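Local structure of type I polyketide synthase PikAII (Streptomyces venezuelae, 3QP9) at residues T137-L142 and E188-L193. The protein contains a modular polyketide synthase's C2-type ketoreductase domain, which, unlike reducing relatives, probably epimerizes the alpha-substituent of the beta-keto intermediate rather than reducing it. Residues are numbered along the deposited sequence; the frame is centred on the assembly and turned at random.
Sequences TLVQAL and ERWGGL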
loop_
_atom_site.group_PDB
_atom_site.type_symbol
_atom_site.label_atom_id
_atom_site.label_comp_id
_atom_site.label_asym_id
_atom_site.label_seq_id
_atom_site.Cartn_x
_atom_site.Cartn_y
_atom_site.Cartn_z
ATOM N N THR A 137 14.118 -9.934 1.243
ATOM C CA THR A 137 15.400 -10.639 1.410
ATOM C C THR A 137 16.295 -10.441 0.211
ATOM O O THR A 137 17.545 -10.306 0.322
ATOM C CB THR A 137 15.097 -12.113 1.714
ATOM O OG1 THR A 137 14.401 -12.121 2.960
ATOM C CG2 THR A 137 16.409 -12.954 1.876
ATOM N N LEU A 138 15.673 -10.392 -0.947
ATOM C CA LEU A 138 16.393 -10.208 -2.198
ATOM C C LEU A 138 17.015 -8.821 -2.318
ATOM O O LEU A 138 18.131 -8.718 -2.781
ATOM C CB LEU A 138 15.520 -10.552 -3.404
ATOM C CG LEU A 138 16.146 -10.293 -4.777
ATOM C CD1 LEU A 138 17.269 -11.299 -5.038
ATOM C CD2 LEU A 138 15.133 -10.361 -5.850
ATOM N N VAL A 139 16.324 -7.783 -1.840
ATOM C CA VAL A 139 16.802 -6.393 -1.902
ATOM C C VAL A 139 18.084 -6.289 -1.042
ATOM O O VAL A 139 19.007 -5.489 -1.327
ATOM C CB VAL A 139 15.782 -5.463 -1.279
ATOM C CG1 VAL A 139 16.382 -4.083 -1.031
ATOM C CG2 VAL A 139 14.537 -5.354 -2.153
ATOM N N GLN A 140 18.077 -7.047 0.037
ATOM C CA GLN A 140 19.173 -6.981 1.002
ATOM C C GLN A 140 20.367 -7.756 0.459
ATOM O O GLN A 140 21.490 -7.261 0.485
ATOM C CB GLN A 140 18.735 -7.643 2.304
ATOM C CG GLN A 140 17.961 -6.755 3.228
ATOM C CD GLN A 140 17.274 -7.489 4.351
ATOM O OE1 GLN A 140 17.158 -8.741 4.389
ATOM N NE2 GLN A 140 16.832 -6.708 5.304
ATOM N N ALA A 141 20.083 -8.961 -0.041
ATOM C CA ALA A 141 21.066 -9.939 -0.496
ATOM C C ALA A 141 21.787 -9.507 -1.783
ATOM O O ALA A 141 22.977 -9.785 -1.953
ATOM C CB ALA A 141 20.437 -11.266 -0.659
ATOM N N LEU A 142 21.066 -8.841 -2.703
ATOM C CA LEU A 142 21.731 -8.163 -3.847
ATOM C C LEU A 142 22.922 -7.257 -3.428
ATOM O O LEU A 142 23.996 -7.287 -4.033
ATOM C CB LEU A 142 20.692 -7.337 -4.637
ATOM C CG LEU A 142 19.752 -8.246 -5.470
ATOM C CD1 LEU A 142 18.544 -7.425 -5.976
ATOM C CD2 LEU A 142 20.471 -8.951 -6.633
ATOM N N GLU A 188 20.536 3.854 -6.665
ATOM C CA GLU A 188 21.445 3.478 -7.721
ATOM C C GLU A 188 21.172 2.051 -8.215
ATOM O O GLU A 188 21.616 1.659 -9.283
ATOM C CB GLU A 188 22.940 3.680 -7.211
ATOM C CG GLU A 188 23.486 2.591 -6.130
ATOM C CD GLU A 188 22.610 2.377 -4.802
ATOM O OE1 GLU A 188 21.842 3.252 -4.358
ATOM O OE2 GLU A 188 22.715 1.299 -4.167
ATOM N N ARG A 189 20.483 1.240 -7.410
ATOM C CA ARG A 189 20.292 -0.168 -7.799
ATOM C C ARG A 189 18.834 -0.635 -7.920
ATOM O O ARG A 189 18.575 -1.785 -8.148
ATOM C CB ARG A 189 21.093 -1.113 -6.915
ATOM C CG ARG A 189 20.945 -0.862 -5.394
ATOM C CD ARG A 189 21.432 -2.049 -4.644
ATOM N NE ARG A 189 21.202 -2.000 -3.204
ATOM C CZ ARG A 189 20.430 -2.856 -2.548
ATOM N NH1 ARG A 189 20.292 -2.761 -1.224
ATOM N NH2 ARG A 189 19.829 -3.818 -3.233
ATOM N N TRP A 190 17.895 0.298 -7.808
ATOM C CA TRP A 190 16.458 0.034 -8.035
ATOM C C TRP A 190 16.017 0.335 -9.486
ATOM O O TRP A 190 16.206 1.443 -10.006
ATOM C CB TRP A 190 15.633 0.809 -6.986
ATOM C CG TRP A 190 14.131 0.375 -7.059
ATOM C CD1 TRP A 190 13.118 1.051 -7.665
ATOM C CD2 TRP A 190 13.562 -0.817 -6.516
ATOM N NE1 TRP A 190 11.891 0.353 -7.515
ATOM C CE2 TRP A 190 12.151 -0.801 -6.819
ATOM C CE3 TRP A 190 14.086 -1.887 -5.804
ATOM C CZ2 TRP A 190 11.301 -1.842 -6.456
ATOM C CZ3 TRP A 190 13.253 -2.912 -5.379
ATOM C CH2 TRP A 190 11.824 -2.874 -5.719
ATOM N N GLY A 191 15.456 -0.667 -10.145
ATOM C CA GLY A 191 15.018 -0.505 -11.514
ATOM C C GLY A 191 13.576 -0.048 -11.404
ATOM O O GLY A 191 13.258 1.131 -11.646
ATOM N N GLY A 192 12.717 -0.916 -10.962
ATOM C CA GLY A 192 11.275 -0.497 -10.891
ATOM C C GLY A 192 10.290 -1.552 -10.570
ATOM O O GLY A 192 10.656 -2.628 -10.220
ATOM N N LEU A 193 8.997 -1.265 -10.880
ATOM C CA LEU A 193 7.944 -2.154 -10.507
ATOM C C LEU A 193 7.111 -2.270 -11.716
ATOM O O LEU A 193 6.915 -1.286 -12.407
ATOM C CB LEU A 193 7.104 -1.560 -9.380
ATOM C CG LEU A 193 7.694 -1.542 -7.985
ATOM C CD1 LEU A 193 7.164 -0.370 -7.044
ATOM C CD2 LEU A 193 7.388 -2.961 -7.278
#
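The guanidinium of R189 reaches across to helix 130-144 and meets the backbone carbonyl oxygen of V139 edge-on, near its own plane, with both terminal nitrogens on it. R189 NH2 makes the stronger bond, 2.7 Å to V139 O, lying in the carbonyl plane on a lone pair with an N-H...O angle of 147°. From R189 NH1 the same oxygen, V139 O, receives a weak, more bent bond of 3.0 Å. The arginine chain leaves CA with CG between the backbone N and carbonyl carbon (chi1 49°), then runs extended to NE, which carries the charge from the loop to the helix. V139 crosses it at about a right angle, CG1 4.1 Å from R189 NH2, while L142 CB comes in obliquely, 3.9 Å from R189 NH2. These elements belong to the Rossmann-like structural subdomain usual in ketoreductases of modular polyketide synthases, where strand 151-156 lies between the parallel strands 109-112 and 190-196. W190, at the start of strand 190-196, turns the edge of its indole to the helix, with CZ3 4.2 Å from V139 CG2; L151 touches both L142 and W190. E188 OE2 forms a long ion pair with R189 NE (3.8 Å), and E143 a weak one with NH1.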